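Long-range contacts in peptidoglycan glycosyltransferase (Atopobium parvulum, PDB 4OVD), which belongs to the penicillin-binding proteins, bacterial proteins in which an elongated N-terminal part accompanies a penicillin-binding domain built round an antiparallel sheet: residues A244-P255 against S523-T534; R479-V487 against Q540-K551. One frame throughout, in Å; residues are numbered along the deposited sequence.

Interaction 1: residues A244-P255 against S523-T534; sequences AKQGGSIMAMNP and SDLMVYVGLNDT
Ala252 and Val527 form a non-hydrogen-bonded pair between strands 248-253 and 525-532, whose N-to-C directions lie 176° apart. The CB of Ala252 is a small bump set into a notch: Val527 CG2 lies 3.9 Å from it and Leu525 CD1 4.1 Å. Leu525 leaves its backbone pointing away from the partner strand, and chi2 of 68° brings CD1 back. On the face carrying Met253 and Met526, both selenomethionines, the two side chains lie side by side, pointing the same way. Met526 bends at chi3 (72°), which lays its CE 3.9 Å from Met253 CG, and Ile422 of helix 418-429 touches both. Glycines supply the hollows further along. Gly530 O reaches within 3.1 Å of Gly248 CA, while Tyr528 OH settles 3.6 Å from Gly530 CA and hydrogen-bonds Ser513 OG. Beyond the strands, the turn 244-247 folds over Asp533, whose CB meets Gln246 CG at 3.6 Å; Lys245 N donates to Asp533 O. At the other end the Pro255 ring rests on backbone, CD lying 3.5 Å from Leu525 N. Paired hydrogen bonds at Ser249/Gly530, Met251/Tyr528 and Met253/Met526 fix this register, with sequence-distant strands adjacent inside the five-stranded antiparallel sheet of the penicillin-binding domain.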
loop_
_atom_site.group_PDB
_atom_site.type_symbol
_atom_site.label_atom_id
_atom_site.label_comp_id
_atom_site.label_asym_id
_atom_site.label_seq_id
_atom_site.Cartn_x
_atom_site.Cartn_y
_atom_site.Cartn_z
ATOM N N ALA A 244 1.088 18.804 -1.888
ATOM C CA ALA A 244 1.480 17.799 -0.923
ATOM C C ALA A 244 2.930 18.137 -0.752
ATOM O O ALA A 244 3.705 17.878 -1.647
ATOM C CB ALA A 244 1.321 16.401 -1.488
ATOM N N LYS A 245 3.276 18.761 0.366
ATOM C CA LYS A 245 4.661 19.196 0.593
ATOM C C LYS A 245 5.647 18.057 0.799
ATOM O O LYS A 245 6.827 18.200 0.560
ATOM C CB LYS A 245 4.712 20.183 1.746
ATOM C CG LYS A 245 3.981 21.471 1.460
ATOM C CD LYS A 245 4.406 22.070 0.123
ATOM C CE LYS A 245 3.897 23.494 0.001
ATOM N NZ LYS A 245 2.434 23.577 0.261
ATOM N N GLN A 246 5.179 16.886 1.192
ATOM C CA GLN A 246 6.091 15.801 1.307
ATOM C C GLN A 246 5.750 14.689 0.367
ATOM O O GLN A 246 5.859 13.537 0.744
ATOM C CB GLN A 246 6.154 15.317 2.730
ATOM C CG GLN A 246 6.363 16.494 3.678
ATOM C CD GLN A 246 6.937 16.089 5.018
ATOM O OE1 GLN A 246 7.656 15.091 5.108
ATOM N NE2 GLN A 246 6.667 16.887 6.056
ATOM N N GLY A 247 5.274 15.037 -0.835
ATOM C CA GLY A 247 5.005 14.020 -1.878
ATOM C C GLY A 247 3.822 13.074 -1.645
ATOM O O GLY A 247 2.786 13.479 -1.181
ATOM N N GLY A 248 3.968 11.813 -2.008
ATOM C CA GLY A 248 2.894 10.824 -1.830
ATOM C C GLY A 248 3.230 9.546 -2.529
ATOM O O GLY A 248 4.361 9.341 -2.945
ATOM N N SER A 249 2.240 8.682 -2.669
ATOM C CA SER A 249 2.436 7.362 -3.238
ATOM C C SER A 249 1.215 6.930 -3.963
ATOM O O SER A 249 0.128 7.403 -3.652
ATOM C CB SER A 249 2.610 6.319 -2.136
ATOM O OG SER A 249 3.837 6.565 -1.435
ATOM N N ILE A 250 1.388 5.957 -4.841
ATOM C CA ILE A 250 0.267 5.413 -5.569
ATOM C C ILE A 250 0.558 3.963 -5.907
ATOM O O ILE A 250 1.688 3.613 -6.185
ATOM C CB ILE A 250 -0.022 6.334 -6.802
ATOM C CG1 ILE A 250 -1.247 5.880 -7.555
ATOM C CG2 ILE A 250 1.126 6.249 -7.757
ATOM C CD1 ILE A 250 -1.701 6.924 -8.556
HETATM N N MSE A 251 -0.434 3.100 -5.890
HETATM C CA MSE A 251 -0.211 1.691 -6.215
HETATM C C MSE A 251 -1.462 1.062 -6.767
HETATM O O MSE A 251 -2.561 1.396 -6.328
HETATM C CB MSE A 251 0.211 0.914 -4.939
HETATM C CG MSE A 251 -0.013 -0.613 -5.097
HETATM SE SE MSE A 251 0.865 -1.752 -3.729
HETATM C CE MSE A 251 2.731 -1.157 -3.723
ATOM N N ALA A 252 -1.319 0.186 -7.748
ATOM C CA ALA A 252 -2.444 -0.542 -8.286
ATOM C C ALA A 252 -2.007 -1.995 -8.143
ATOM O O ALA A 252 -0.913 -2.302 -8.556
ATOM C CB ALA A 252 -2.667 -0.198 -9.725
HETATM N N MSE A 253 -2.881 -2.868 -7.649
HETATM C CA MSE A 253 -2.540 -4.240 -7.379
HETATM C C MSE A 253 -3.724 -5.115 -7.568
HETATM O O MSE A 253 -4.822 -4.664 -7.625
HETATM C CB MSE A 253 -2.056 -4.399 -5.909
HETATM C CG MSE A 253 -3.068 -4.762 -4.742
HETATM SE SE MSE A 253 -1.852 -5.070 -3.223
HETATM C CE MSE A 253 -1.651 -6.986 -3.487
ATOM N N ASN A 254 -3.460 -6.401 -7.690
ATOM C CA ASN A 254 -4.458 -7.385 -7.839
ATOM C C ASN A 254 -4.650 -7.912 -6.418
ATOM O O ASN A 254 -3.727 -8.483 -5.834
ATOM C CB ASN A 254 -3.951 -8.474 -8.783
ATOM C CG ASN A 254 -4.952 -9.541 -9.012
ATOM O OD1 ASN A 254 -5.549 -10.035 -8.102
ATOM N ND2 ASN A 254 -5.147 -9.893 -10.240
ATOM N N PRO A 255 -5.855 -7.726 -5.856
ATOM C CA PRO A 255 -6.138 -8.159 -4.520
ATOM C C PRO A 255 -6.259 -9.678 -4.367
ATOM O O PRO A 255 -6.238 -10.167 -3.248
ATOM C CB PRO A 255 -7.469 -7.467 -4.195
ATOM C CG PRO A 255 -8.094 -7.246 -5.498
ATOM C CD PRO A 255 -6.984 -7.008 -6.462
ATOM N N SER A 523 -12.315 -9.325 -8.524
ATOM C CA SER A 523 -11.061 -9.621 -7.838
ATOM C C SER A 523 -9.829 -9.285 -8.666
ATOM O O SER A 523 -8.837 -9.995 -8.639
ATOM C CB SER A 523 -11.019 -11.110 -7.414
ATOM O OG SER A 523 -12.148 -11.452 -6.608
ATOM N N ASP A 524 -9.893 -8.194 -9.405
ATOM C CA ASP A 524 -8.794 -7.858 -10.247
ATOM C C ASP A 524 -8.111 -6.551 -9.937
ATOM O O ASP A 524 -6.999 -6.376 -10.404
ATOM C CB ASP A 524 -9.279 -7.832 -11.711
ATOM C CG ASP A 524 -9.613 -9.240 -12.268
ATOM O OD1 ASP A 524 -8.795 -10.153 -12.073
ATOM O OD2 ASP A 524 -10.655 -9.402 -12.939
ATOM N N LEU A 525 -8.718 -5.648 -9.168
ATOM C CA LEU A 525 -8.055 -4.340 -8.969
ATOM C C LEU A 525 -8.350 -3.520 -7.711
ATOM O O LEU A 525 -9.515 -3.210 -7.395
ATOM C CB LEU A 525 -8.405 -3.458 -10.177
ATOM C CG LEU A 525 -7.829 -2.038 -10.181
ATOM C CD1 LEU A 525 -6.313 -2.015 -10.345
ATOM C CD2 LEU A 525 -8.421 -1.305 -11.357
HETATM N N MSE A 526 -7.282 -3.075 -7.047
HETATM C CA MSE A 526 -7.406 -2.218 -5.921
HETATM C C MSE A 526 -6.304 -1.196 -6.112
HETATM O O MSE A 526 -5.192 -1.510 -6.550
HETATM C CB MSE A 526 -7.202 -3.058 -4.662
HETATM C CG MSE A 526 -7.638 -2.389 -3.382
HETATM SE SE MSE A 526 -7.308 -3.573 -1.790
HETATM C CE MSE A 526 -5.418 -3.297 -1.944
ATOM N N VAL A 527 -6.597 0.039 -5.771
ATOM C CA VAL A 527 -5.661 1.115 -5.916
ATOM C C VAL A 527 -5.629 1.943 -4.647
ATOM O O VAL A 527 -6.703 2.144 -3.978
ATOM C CB VAL A 527 -6.114 2.028 -7.026
ATOM C CG1 VAL A 527 -5.397 3.339 -6.963
ATOM C CG2 VAL A 527 -6.010 1.344 -8.376
ATOM N N TYR A 528 -4.413 2.402 -4.335
ATOM C CA TYR A 528 -4.144 3.266 -3.198
ATOM C C TYR A 528 -3.501 4.543 -3.652
ATOM O O TYR A 528 -2.598 4.527 -4.459
ATOM C CB TYR A 528 -3.154 2.612 -2.158
ATOM C CG TYR A 528 -2.731 3.627 -1.108
ATOM C CD1 TYR A 528 -1.622 4.409 -1.279
ATOM C CD2 TYR A 528 -3.441 3.784 0.055
ATOM C CE1 TYR A 528 -1.230 5.326 -0.301
ATOM C CE2 TYR A 528 -3.094 4.699 0.991
ATOM C CZ TYR A 528 -1.969 5.460 0.814
ATOM O OH TYR A 528 -1.654 6.404 1.788
ATOM N N VAL A 529 -3.960 5.658 -3.114
ATOM C CA VAL A 529 -3.446 6.967 -3.393
ATOM C C VAL A 529 -3.273 7.684 -2.075
ATOM O O VAL A 529 -4.189 7.736 -1.236
ATOM C CB VAL A 529 -4.393 7.856 -4.203
ATOM C CG1 VAL A 529 -3.737 9.219 -4.390
ATOM C CG2 VAL A 529 -4.756 7.219 -5.558
ATOM N N GLY A 530 -2.083 8.229 -1.864
ATOM C CA GLY A 530 -1.763 8.978 -0.658
ATOM C C GLY A 530 -1.031 10.263 -1.016
ATOM O O GLY A 530 -0.186 10.242 -1.864
ATOM N N LEU A 531 -1.315 11.342 -0.306
ATOM C CA LEU A 531 -0.726 12.637 -0.502
ATOM C C LEU A 531 -0.294 13.065 0.867
ATOM O O LEU A 531 -1.149 13.238 1.752
ATOM C CB LEU A 531 -1.745 13.611 -1.042
ATOM C CG LEU A 531 -2.137 13.223 -2.483
ATOM C CD1 LEU A 531 -3.376 13.968 -2.997
ATOM C CD2 LEU A 531 -0.962 13.396 -3.445
ATOM N N ASN A 532 1.008 13.315 0.988
ATOM C CA ASN A 532 1.635 13.626 2.267
ATOM C C ASN A 532 1.928 15.099 2.429
ATOM O O ASN A 532 2.474 15.777 1.530
ATOM C CB ASN A 532 2.904 12.829 2.459
ATOM C CG ASN A 532 2.729 11.340 2.231
ATOM O OD1 ASN A 532 1.633 10.764 2.288
ATOM N ND2 ASN A 532 3.834 10.694 1.929
ATOM N N ASP A 533 1.443 15.581 3.565
ATOM C CA ASP A 533 1.517 16.966 4.005
ATOM C C ASP A 533 0.757 17.902 3.082
ATOM O O ASP A 533 1.294 18.849 2.482
ATOM C CB ASP A 533 2.966 17.412 4.290
ATOM C CG ASP A 533 3.036 18.670 5.167
ATOM O OD1 ASP A 533 1.979 19.215 5.582
ATOM O OD2 ASP A 533 4.155 19.123 5.452
ATOM N N THR A 534 -0.535 17.623 3.009
ATOM C CA THR A 534 -1.475 18.424 2.265
ATOM C C THR A 534 -2.577 18.936 3.219
ATOM O O THR A 534 -2.897 18.331 4.206
ATOM C CB THR A 534 -2.095 17.695 1.046
ATOM O OG1 THR A 534 -2.975 18.613 0.409
ATOM C CG2 THR A 534 -2.946 16.498 1.455
HETATM O O HOH W 1 6.480 11.637 3.477
HETATM O O HOH W 2 -7.763 -11.824 -10.401
#

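Interaction 2: residues R479-V487 against Q540-K551; sequences RAGIYGYTV and QSAAVVFSQFAK
Arg479 bends at chi3 (68°) and Gln540 at chi2 (-48°), and these two turns bring guanidinium and amide together. The contact packs a loop, just ahead of edge strand 487-495, against the C-terminal helix 542-556 of the penicillin-binding domain. Arg479 NH1 donates to Gln540 OE1 at 2.6 Å with an N-H...O angle of 159°; the oxygen lies at the edge of the guanidinium, close to its plane, although the amide itself is turned somewhat from that plane. Val544 supports the same group from one face: its CG2 lies over the centre, 3.4 Å from Arg479 CZ. Both Arg479 and Gln540 also touch a crystal neighbour, which may influence their pose.

Deeper in, Ala480 CB meets Ala543 CB at 3.9 Å, and Phe546 is enclosed on several sides. Ala480 O comes to the edge of its ring, Val487 CG1 approaches obliquely, 3.7 Å from Phe546 CE1, and Ala550 CB lies over one face; Phe514 of strand 510-518 adds an edge-to-face contact. Ile482 extends this cluster along the helix, with CD1 3.9 Å from Ala550 CB and CG2 3.8 Å from Lys551 CD. Ser547 turns OG back to Val544 O in its own helix, a 2.7 Å hydrogen bond. Finally, Lys551 NZ approaches Tyr485 in the ring plane, at the edge, 3.9 Å from CE1.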
loop_
_atom_site.group_PDB
_atom_site.type_symbol
_atom_site.label_atom_id
_atom_site.label_comp_id
_atom_site.label_asym_id
_atom_site.label_seq_id
_atom_site.Cartn_x
_atom_site.Cartn_y
_atom_site.Cartn_z
ATOM N N ARG A 479 -16.269 11.193 -4.606
ATOM C CA ARG A 479 -15.506 11.557 -5.821
ATOM C C ARG A 479 -14.614 10.435 -6.330
ATOM O O ARG A 479 -13.994 10.579 -7.389
ATOM C CB ARG A 479 -14.650 12.798 -5.574
ATOM C CG ARG A 479 -15.615 13.913 -5.180
ATOM C CD ARG A 479 -14.965 15.233 -5.253
ATOM N NE ARG A 479 -14.667 15.558 -6.630
ATOM C CZ ARG A 479 -13.986 16.650 -6.968
ATOM N NH1 ARG A 479 -13.570 17.496 -6.028
ATOM N NH2 ARG A 479 -13.700 16.870 -8.236
ATOM N N ALA A 480 -14.471 9.367 -5.561
ATOM C CA ALA A 480 -13.689 8.219 -6.038
ATOM C C ALA A 480 -14.541 7.387 -6.976
ATOM O O ALA A 480 -14.035 6.508 -7.666
ATOM C CB ALA A 480 -13.196 7.375 -4.893
ATOM N N GLY A 481 -15.844 7.638 -7.036
ATOM C CA GLY A 481 -16.697 6.874 -7.954
ATOM C C GLY A 481 -16.263 6.957 -9.410
ATOM O O GLY A 481 -15.704 7.939 -9.840
ATOM N N ILE A 482 -16.493 5.894 -10.170
ATOM C CA ILE A 482 -16.098 5.860 -11.568
ATOM C C ILE A 482 -17.297 5.332 -12.350
ATOM O O ILE A 482 -17.773 4.197 -12.109
ATOM C CB ILE A 482 -14.910 4.908 -11.857
ATOM C CG1 ILE A 482 -13.679 5.229 -10.965
ATOM C CG2 ILE A 482 -14.547 5.002 -13.336
ATOM C CD1 ILE A 482 -12.683 4.090 -10.924
ATOM N N TYR A 483 -17.773 6.158 -13.279
ATOM C CA TYR A 483 -18.921 5.833 -14.108
ATOM C C TYR A 483 -18.775 4.449 -14.746
ATOM O O TYR A 483 -17.768 4.192 -15.384
ATOM C CB TYR A 483 -19.080 6.886 -15.204
ATOM C CG TYR A 483 -20.328 6.611 -16.006
ATOM C CD1 TYR A 483 -21.594 6.705 -15.415
ATOM C CD2 TYR A 483 -20.242 6.209 -17.338
ATOM C CE1 TYR A 483 -22.746 6.424 -16.153
ATOM C CE2 TYR A 483 -21.378 5.938 -18.079
ATOM C CZ TYR A 483 -22.621 6.045 -17.483
ATOM O OH TYR A 483 -23.717 5.769 -18.252
ATOM N N GLY A 484 -19.772 3.577 -14.553
ATOM C CA GLY A 484 -19.781 2.199 -15.097
ATOM C C GLY A 484 -19.149 1.102 -14.219
ATOM O O GLY A 484 -19.199 -0.083 -14.559
ATOM N N TYR A 485 -18.571 1.464 -13.065
ATOM C CA TYR A 485 -17.936 0.464 -12.217
ATOM C C TYR A 485 -18.430 0.524 -10.804
ATOM O O TYR A 485 -19.019 1.480 -10.395
ATOM C CB TYR A 485 -16.428 0.719 -12.196
ATOM C CG TYR A 485 -15.733 0.557 -13.536
ATOM C CD1 TYR A 485 -15.650 1.599 -14.450
ATOM C CD2 TYR A 485 -15.121 -0.642 -13.859
ATOM C CE1 TYR A 485 -15.000 1.421 -15.664
ATOM C CE2 TYR A 485 -14.477 -0.821 -15.037
ATOM C CZ TYR A 485 -14.427 0.205 -15.939
ATOM O OH TYR A 485 -13.767 -0.040 -17.089
ATOM N N THR A 486 -18.181 -0.508 -10.032
ATOM C CA THR A 486 -18.531 -0.489 -8.606
ATOM C C THR A 486 -17.237 -0.223 -7.899
ATOM O O THR A 486 -16.260 -0.778 -8.278
ATOM C CB THR A 486 -19.073 -1.836 -8.112
ATOM O OG1 THR A 486 -20.321 -2.096 -8.734
ATOM C CG2 THR A 486 -19.275 -1.792 -6.624
ATOM N N VAL A 487 -17.216 0.707 -6.963
ATOM C CA VAL A 487 -16.004 1.050 -6.189
ATOM C C VAL A 487 -16.361 0.981 -4.721
ATOM O O VAL A 487 -17.322 1.597 -4.283
ATOM C CB VAL A 487 -15.494 2.452 -6.543
ATOM C CG1 VAL A 487 -14.311 2.907 -5.670
ATOM C CG2 VAL A 487 -15.140 2.485 -7.997
ATOM N N GLN A 540 -11.596 15.304 -1.403
ATOM C CA GLN A 540 -11.417 16.220 -2.515
ATOM C C GLN A 540 -10.074 16.032 -3.166
ATOM O O GLN A 540 -9.743 16.717 -4.151
ATOM C CB GLN A 540 -11.530 17.694 -2.041
ATOM C CG GLN A 540 -12.871 18.005 -1.360
ATOM C CD GLN A 540 -14.043 17.489 -2.211
ATOM O OE1 GLN A 540 -14.040 17.614 -3.444
ATOM N NE2 GLN A 540 -15.023 16.860 -1.560
ATOM N N SER A 541 -9.244 15.138 -2.659
ATOM C CA SER A 541 -7.941 15.025 -3.263
ATOM C C SER A 541 -7.581 13.620 -3.610
ATOM O O SER A 541 -7.674 13.227 -4.743
ATOM C CB SER A 541 -6.894 15.698 -2.381
ATOM O OG SER A 541 -6.825 15.091 -1.129
ATOM N N ALA A 542 -7.241 12.812 -2.627
ATOM C CA ALA A 542 -6.841 11.506 -2.944
ATOM C C ALA A 542 -7.942 10.726 -3.644
ATOM O O ALA A 542 -7.657 9.882 -4.513
ATOM C CB ALA A 542 -6.439 10.817 -1.665
ATOM N N ALA A 543 -9.183 10.940 -3.249
ATOM C CA ALA A 543 -10.303 10.238 -3.877
ATOM C C ALA A 543 -10.425 10.657 -5.338
ATOM O O ALA A 543 -10.764 9.847 -6.183
ATOM C CB ALA A 543 -11.600 10.535 -3.146
ATOM N N VAL A 544 -10.141 11.915 -5.637
ATOM C CA VAL A 544 -10.221 12.434 -7.024
ATOM C C VAL A 544 -9.149 11.811 -7.900
ATOM O O VAL A 544 -9.415 11.376 -9.033
ATOM C CB VAL A 544 -10.114 13.968 -7.055
ATOM C CG1 VAL A 544 -10.001 14.498 -8.478
ATOM C CG2 VAL A 544 -11.306 14.601 -6.378
ATOM N N VAL A 545 -7.934 11.703 -7.354
ATOM C CA VAL A 545 -6.849 11.089 -8.064
ATOM C C VAL A 545 -7.181 9.628 -8.322
ATOM O O VAL A 545 -6.946 9.120 -9.406
ATOM C CB VAL A 545 -5.524 11.192 -7.256
ATOM C CG1 VAL A 545 -4.417 10.431 -7.939
ATOM C CG2 VAL A 545 -5.129 12.643 -7.039
ATOM N N PHE A 546 -7.732 8.948 -7.346
ATOM C CA PHE A 546 -8.104 7.531 -7.535
ATOM C C PHE A 546 -9.075 7.335 -8.711
ATOM O O PHE A 546 -8.917 6.387 -9.515
ATOM C CB PHE A 546 -8.747 6.972 -6.263
ATOM C CG PHE A 546 -9.415 5.615 -6.441
ATOM C CD1 PHE A 546 -10.638 5.513 -7.064
ATOM C CD2 PHE A 546 -8.836 4.446 -5.924
ATOM C CE1 PHE A 546 -11.264 4.288 -7.205
ATOM C CE2 PHE A 546 -9.469 3.216 -6.038
ATOM C CZ PHE A 546 -10.693 3.132 -6.668
ATOM N N SER A 547 -10.105 8.174 -8.794
ATOM C CA SER A 547 -11.094 8.002 -9.855
ATOM C C SER A 547 -10.463 7.997 -11.226
ATOM O O SER A 547 -10.832 7.178 -12.044
ATOM C CB SER A 547 -12.273 9.011 -9.819
ATOM O OG SER A 547 -11.833 10.355 -9.843
ATOM N N GLN A 548 -9.522 8.900 -11.465
ATOM C CA GLN A 548 -8.826 8.969 -12.735
ATOM C C GLN A 548 -7.793 7.846 -12.910
ATOM O O GLN A 548 -7.767 7.162 -13.932
ATOM C CB GLN A 548 -8.172 10.342 -12.919
ATOM C CG GLN A 548 -7.271 10.445 -14.163
ATOM C CD GLN A 548 -7.933 10.159 -15.536
ATOM O OE1 GLN A 548 -7.225 10.045 -16.560
ATOM N NE2 GLN A 548 -9.257 10.067 -15.577
ATOM N N PHE A 549 -6.971 7.574 -11.904
ATOM C CA PHE A 549 -6.011 6.560 -12.104
ATOM C C PHE A 549 -6.601 5.117 -12.107
ATOM O O PHE A 549 -6.195 4.239 -12.880
ATOM C CB PHE A 549 -4.871 6.700 -11.090
ATOM C CG PHE A 549 -3.879 5.634 -11.217
ATOM C CD1 PHE A 549 -2.971 5.650 -12.251
ATOM C CD2 PHE A 549 -3.848 4.591 -10.305
ATOM C CE1 PHE A 549 -2.053 4.633 -12.405
ATOM C CE2 PHE A 549 -2.955 3.568 -10.456
ATOM C CZ PHE A 549 -2.044 3.592 -11.503
ATOM N N ALA A 550 -7.549 4.859 -11.256
ATOM C CA ALA A 550 -8.114 3.506 -11.204
ATOM C C ALA A 550 -8.868 3.174 -12.503
ATOM O O ALA A 550 -8.862 2.029 -12.938
ATOM C CB ALA A 550 -9.002 3.337 -10.003
ATOM N N LYS A 551 -9.442 4.202 -13.115
ATOM C CA LYS A 551 -10.164 4.115 -14.401
ATOM C C LYS A 551 -9.156 3.687 -15.440
ATOM O O LYS A 551 -9.351 2.661 -16.117
ATOM C CB LYS A 551 -10.765 5.497 -14.711
ATOM C CG LYS A 551 -11.302 5.748 -16.094
ATOM C CD LYS A 551 -12.386 4.771 -16.435
ATOM C CE LYS A 551 -13.009 5.186 -17.766
ATOM N NZ LYS A 551 -13.943 4.147 -18.256
#

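How the interactions relate
Interactions 1 and 2 are centred about 12 Å apart and meet where helix 542-556 lies on the sheet. The helix follows strand 525-532 in the chain, and the segments of the two interactions alternate along the sequence. Packing contacts join the two interactions: Val527 O to Phe546 CE2 (3.6 Å), Ile250 CD1 to Phe549 CD2 (3.6 Å), Leu525 CD2 to Ala550 O (3.7 Å) and Val529 CG1 to Val545 CG1 (3.8 Å). Phe546 thus takes part on two fronts, toward strand 525-532 and toward the loop of interaction 2. A bound calcium ion is about 12 Å from the Thr534 side chain and about 9 Å from that of Ala543, too far for either to be a ligand.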